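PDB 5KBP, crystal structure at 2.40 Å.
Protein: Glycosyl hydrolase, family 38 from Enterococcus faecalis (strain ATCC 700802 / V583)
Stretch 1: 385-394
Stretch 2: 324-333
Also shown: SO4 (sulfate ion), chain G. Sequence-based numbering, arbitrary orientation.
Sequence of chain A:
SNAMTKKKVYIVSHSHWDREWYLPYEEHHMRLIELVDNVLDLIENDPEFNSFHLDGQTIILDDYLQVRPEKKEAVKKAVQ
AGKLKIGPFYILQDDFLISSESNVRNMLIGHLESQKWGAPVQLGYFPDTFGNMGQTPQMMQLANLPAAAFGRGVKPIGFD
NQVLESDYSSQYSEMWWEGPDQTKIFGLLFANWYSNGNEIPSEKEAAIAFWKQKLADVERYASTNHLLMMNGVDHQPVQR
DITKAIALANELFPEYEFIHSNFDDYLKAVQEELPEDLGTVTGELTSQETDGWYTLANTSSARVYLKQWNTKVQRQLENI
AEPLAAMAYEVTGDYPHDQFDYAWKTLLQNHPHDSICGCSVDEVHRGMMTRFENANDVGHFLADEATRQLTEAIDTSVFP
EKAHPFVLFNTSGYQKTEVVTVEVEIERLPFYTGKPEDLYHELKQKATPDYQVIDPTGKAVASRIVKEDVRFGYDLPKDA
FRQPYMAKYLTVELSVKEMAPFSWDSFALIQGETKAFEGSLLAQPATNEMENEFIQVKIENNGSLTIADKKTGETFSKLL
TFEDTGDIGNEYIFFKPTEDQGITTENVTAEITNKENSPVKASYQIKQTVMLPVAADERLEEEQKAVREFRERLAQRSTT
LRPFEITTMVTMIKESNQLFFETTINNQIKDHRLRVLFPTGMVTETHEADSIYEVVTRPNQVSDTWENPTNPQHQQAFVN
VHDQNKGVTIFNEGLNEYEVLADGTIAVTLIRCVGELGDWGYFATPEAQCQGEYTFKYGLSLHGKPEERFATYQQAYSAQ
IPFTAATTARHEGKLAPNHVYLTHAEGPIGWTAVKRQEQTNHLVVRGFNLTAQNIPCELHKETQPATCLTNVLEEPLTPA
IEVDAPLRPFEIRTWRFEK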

# COMPACT_ATOMS: atom_id res chain seq x y z
N GLU A 385 0.23 -23.32 -5.94
CA GLU A 385 -0.24 -23.92 -7.19
C GLU A 385 0.70 -25.03 -7.64
O GLU A 385 0.25 -26.13 -7.98
CB GLU A 385 -0.36 -22.85 -8.27
CG GLU A 385 -1.47 -21.85 -8.05
CD GLU A 385 -2.83 -22.51 -7.92
OE1 GLU A 385 -3.30 -22.67 -6.78
OE2 GLU A 385 -3.41 -22.87 -8.96
N ALA A 386 2.00 -24.76 -7.65
CA ALA A 386 2.98 -25.79 -8.01
C ALA A 386 2.96 -26.94 -7.02
O ALA A 386 3.12 -28.10 -7.40
CB ALA A 386 4.37 -25.17 -8.10
N THR A 387 2.79 -26.63 -5.73
CA THR A 387 2.76 -27.66 -4.71
C THR A 387 1.58 -28.60 -4.91
O THR A 387 1.72 -29.83 -4.82
CB THR A 387 2.72 -27.01 -3.32
OG1 THR A 387 4.05 -26.66 -2.92
CG2 THR A 387 2.12 -27.94 -2.30
N ARG A 388 0.39 -28.04 -5.18
CA ARG A 388 -0.78 -28.89 -5.41
C ARG A 388 -0.62 -29.72 -6.67
O ARG A 388 -1.02 -30.89 -6.71
CB ARG A 388 -2.04 -28.03 -5.49
CG ARG A 388 -3.32 -28.84 -5.64
CD ARG A 388 -4.50 -27.99 -6.08
NE ARG A 388 -4.34 -27.49 -7.45
CZ ARG A 388 -4.00 -26.24 -7.75
NH1 ARG A 388 -3.87 -25.88 -9.02
NH2 ARG A 388 -3.79 -25.36 -6.79
N GLN A 389 -0.03 -29.13 -7.72
CA GLN A 389 0.13 -29.84 -8.98
C GLN A 389 1.12 -31.00 -8.85
O GLN A 389 0.93 -32.06 -9.45
CB GLN A 389 0.57 -28.87 -10.07
CG GLN A 389 -0.52 -27.89 -10.51
CD GLN A 389 0.03 -26.61 -11.10
OE1 GLN A 389 1.24 -26.42 -11.17
NE2 GLN A 389 -0.86 -25.72 -11.51
N LEU A 390 2.20 -30.80 -8.08
CA LEU A 390 3.16 -31.88 -7.88
C LEU A 390 2.56 -33.00 -7.04
O LEU A 390 2.65 -34.18 -7.42
CB LEU A 390 4.43 -31.33 -7.22
CG LEU A 390 5.35 -30.49 -8.11
CD1 LEU A 390 6.50 -29.92 -7.31
CD2 LEU A 390 5.87 -31.33 -9.27
N THR A 391 1.95 -32.66 -5.91
CA THR A 391 1.39 -33.68 -5.02
C THR A 391 0.24 -34.43 -5.68
O THR A 391 0.03 -35.61 -5.39
CB THR A 391 0.94 -33.05 -3.71
OG1 THR A 391 0.04 -31.97 -3.98
CG2 THR A 391 2.14 -32.52 -2.93
N GLU A 392 -0.53 -33.77 -6.55
CA GLU A 392 -1.59 -34.46 -7.27
C GLU A 392 -1.04 -35.49 -8.25
O GLU A 392 -1.77 -36.41 -8.64
CB GLU A 392 -2.47 -33.46 -8.02
CG GLU A 392 -3.95 -33.59 -7.72
CD GLU A 392 -4.37 -32.85 -6.46
OE1 GLU A 392 -4.74 -31.66 -6.56
OE2 GLU A 392 -4.31 -33.46 -5.37
N ALA A 393 0.22 -35.36 -8.65
CA ALA A 393 0.85 -36.28 -9.59
C ALA A 393 1.68 -37.36 -8.90
O ALA A 393 2.16 -38.27 -9.59
CB ALA A 393 1.74 -35.52 -10.58
N ILE A 394 1.85 -37.29 -7.59
CA ILE A 394 2.64 -38.28 -6.86
C ILE A 394 1.79 -39.51 -6.60
O ILE A 394 0.64 -39.41 -6.14
CB ILE A 394 3.19 -37.69 -5.55
CG1 ILE A 394 4.18 -36.57 -5.86
CG2 ILE A 394 3.85 -38.76 -4.71
CD1 ILE A 394 4.80 -35.94 -4.62
S SO4 G . -4.46 -27.72 -12.13
O1 SO4 G . -5.91 -27.72 -12.30
O2 SO4 G . -4.12 -28.29 -10.83
O3 SO4 G . -3.85 -28.52 -13.18
O4 SO4 G . -3.96 -26.35 -12.20
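Stretch 2 (324-333) LAAMAYEVTG

Stretch 2 packs on stretch 1 as one helix on another. Both helices begin earlier in the chain. In stretch 1 the i to i+4 pattern is regular through the middle, with Leu-390 N to Ala-386 O at 2.9 Å and Glu-392 N to Arg-388 O at 2.9 Å. Toward its end the pattern tightens: Ala-393 N makes a weak bond to Gln-389 O at 3.5 Å and a shorter one to Leu-390 O at 3.0 Å, and Ile-394 leaves helical geometry with a psi of 132°. Stretch 2 is less uniform. Ala-328 N bonds Leu-324 O at 2.8 Å, but Glu-330 N turns to Met-327 O at 3.0 Å and Val-331 N to Ala-328 O at 3.3 Å, so the helix is kinked where these two amides lack a bond to the preceding turn. The i to i+4 pattern resumes with Thr-332 N to Ala-328 O at 3.2 Å. Gly-333 then leaves the helix with a phi of 72°, a value that by itself favours glycine.

The two axes run in broadly the same direction, with a signed crossing angle of 40° and a closest approach of 8.4 Å. The backbones come very near each other at Ala-386 and Ala-325, whose CA atoms are 5.0 Å apart; farther along, Ala-393 CA and Val-331 CA are separated by 7.1 Å.

Small side chains accompany the close approach. The CB of Ala-386 points toward stretch 2 and lies 3.4 Å from Leu-324 O, 3.5 Å from Ala-325 N and 3.7 Å from Ala-328 CB. It therefore touches backbone as well as side chain. Ala-325 itself directs its CB away, which leaves its main chain accessible to this methyl. Beside it, Thr-387 OG1 is 3.5 Å from Leu-324 CD1, a contact with carbon and not a polar bond.

One turn on, Leu-390 has the largest area covered by the other stretch. Its CA-to-CB bond points sideways, but with chi1 in m and chi2 in t the end of the side chain comes nearer. Leu-390 CD1 reaches Met-327 CB at 3.9 Å and Leu-324 CD2 at 4.2 Å, while Leu-390 CD2 lies 3.7 Å from Ala-328 CA. Farther along the pair, Ala-393 CB meets Val-331 CG1 at 3.8 Å.

Gln-389 is the more polar neighbour of this apolar surface. Its OE1 is 3.6 Å from Ala-328 CB and its CD 3.8 Å from Thr-332 CG2. Thr-332 OG1 instead bonds back to Ala-328 O at 2.9 Å within its own helix. No hydrogen bond joins the stretches, so the 443 Å² buried between them rests on van der Waals packing.

Gln-389 also links the contact to the sulfate, giving NE2 to SO4 O4 at 3.2 Å. Arg-388, out of reach of stretch 2, donates from NH1 to SO4 O2 at 3.0 Å and forms a salt bridge from NH2 to Glu-385 OE1 at 2.7 Å.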

# COMPACT_ATOMS: atom_id res chain seq x y z
N LEU A 324 9.70 -24.79 -7.16
CA LEU A 324 8.51 -25.63 -7.19
C LEU A 324 7.78 -25.52 -8.52
O LEU A 324 7.32 -26.53 -9.07
CB LEU A 324 7.57 -25.26 -6.03
CG LEU A 324 8.00 -25.71 -4.64
CD1 LEU A 324 7.09 -25.10 -3.58
CD2 LEU A 324 8.02 -27.22 -4.53
N ALA A 325 7.67 -24.30 -9.06
CA ALA A 325 7.04 -24.13 -10.36
C ALA A 325 7.87 -24.73 -11.48
O ALA A 325 7.30 -25.22 -12.47
CB ALA A 325 6.78 -22.64 -10.63
N ALA A 326 9.20 -24.72 -11.35
CA ALA A 326 10.04 -25.35 -12.36
C ALA A 326 9.84 -26.86 -12.38
O ALA A 326 9.86 -27.48 -13.45
CB ALA A 326 11.51 -25.00 -12.10
N MET A 327 9.63 -27.46 -11.21
CA MET A 327 9.34 -28.89 -11.16
C MET A 327 7.92 -29.18 -11.61
O MET A 327 7.67 -30.18 -12.29
CB MET A 327 9.56 -29.43 -9.74
CG MET A 327 10.99 -29.30 -9.23
SD MET A 327 11.16 -29.97 -7.56
CE MET A 327 12.86 -29.54 -7.20
N ALA A 328 6.97 -28.31 -11.26
CA ALA A 328 5.58 -28.51 -11.64
C ALA A 328 5.37 -28.43 -13.14
O ALA A 328 4.33 -28.90 -13.64
CB ALA A 328 4.68 -27.50 -10.93
N TYR A 329 6.31 -27.84 -13.88
CA TYR A 329 6.22 -27.82 -15.33
C TYR A 329 6.27 -29.23 -15.91
O TYR A 329 5.71 -29.48 -16.99
CB TYR A 329 7.33 -26.95 -15.92
CG TYR A 329 7.42 -27.00 -17.43
CD1 TYR A 329 6.66 -26.15 -18.21
CD2 TYR A 329 8.28 -27.88 -18.06
CE1 TYR A 329 6.74 -26.18 -19.59
CE2 TYR A 329 8.37 -27.93 -19.44
CZ TYR A 329 7.60 -27.08 -20.20
OH TYR A 329 7.68 -27.12 -21.57
N GLU A 330 6.93 -30.16 -15.22
CA GLU A 330 7.07 -31.51 -15.74
C GLU A 330 5.72 -32.21 -15.87
O GLU A 330 5.55 -33.08 -16.73
CB GLU A 330 8.00 -32.32 -14.84
CG GLU A 330 9.39 -31.70 -14.65
CD GLU A 330 10.28 -31.89 -15.87
OE1 GLU A 330 9.92 -32.70 -16.75
OE2 GLU A 330 11.35 -31.24 -15.93
N VAL A 331 4.75 -31.86 -15.03
CA VAL A 331 3.47 -32.54 -15.01
C VAL A 331 2.37 -31.73 -15.69
O VAL A 331 1.40 -32.32 -16.19
CB VAL A 331 3.06 -32.90 -13.57
CG1 VAL A 331 4.17 -33.70 -12.88
CG2 VAL A 331 2.73 -31.67 -12.76
N THR A 332 2.49 -30.41 -15.73
CA THR A 332 1.45 -29.57 -16.31
C THR A 332 1.82 -29.02 -17.68
O THR A 332 0.91 -28.68 -18.45
CB THR A 332 1.12 -28.40 -15.39
OG1 THR A 332 2.27 -27.55 -15.26
CG2 THR A 332 0.69 -28.89 -14.02
N GLY A 333 3.11 -28.92 -18.00
CA GLY A 333 3.53 -28.26 -19.22
C GLY A 333 3.38 -26.76 -19.22
O GLY A 333 3.50 -26.13 -20.28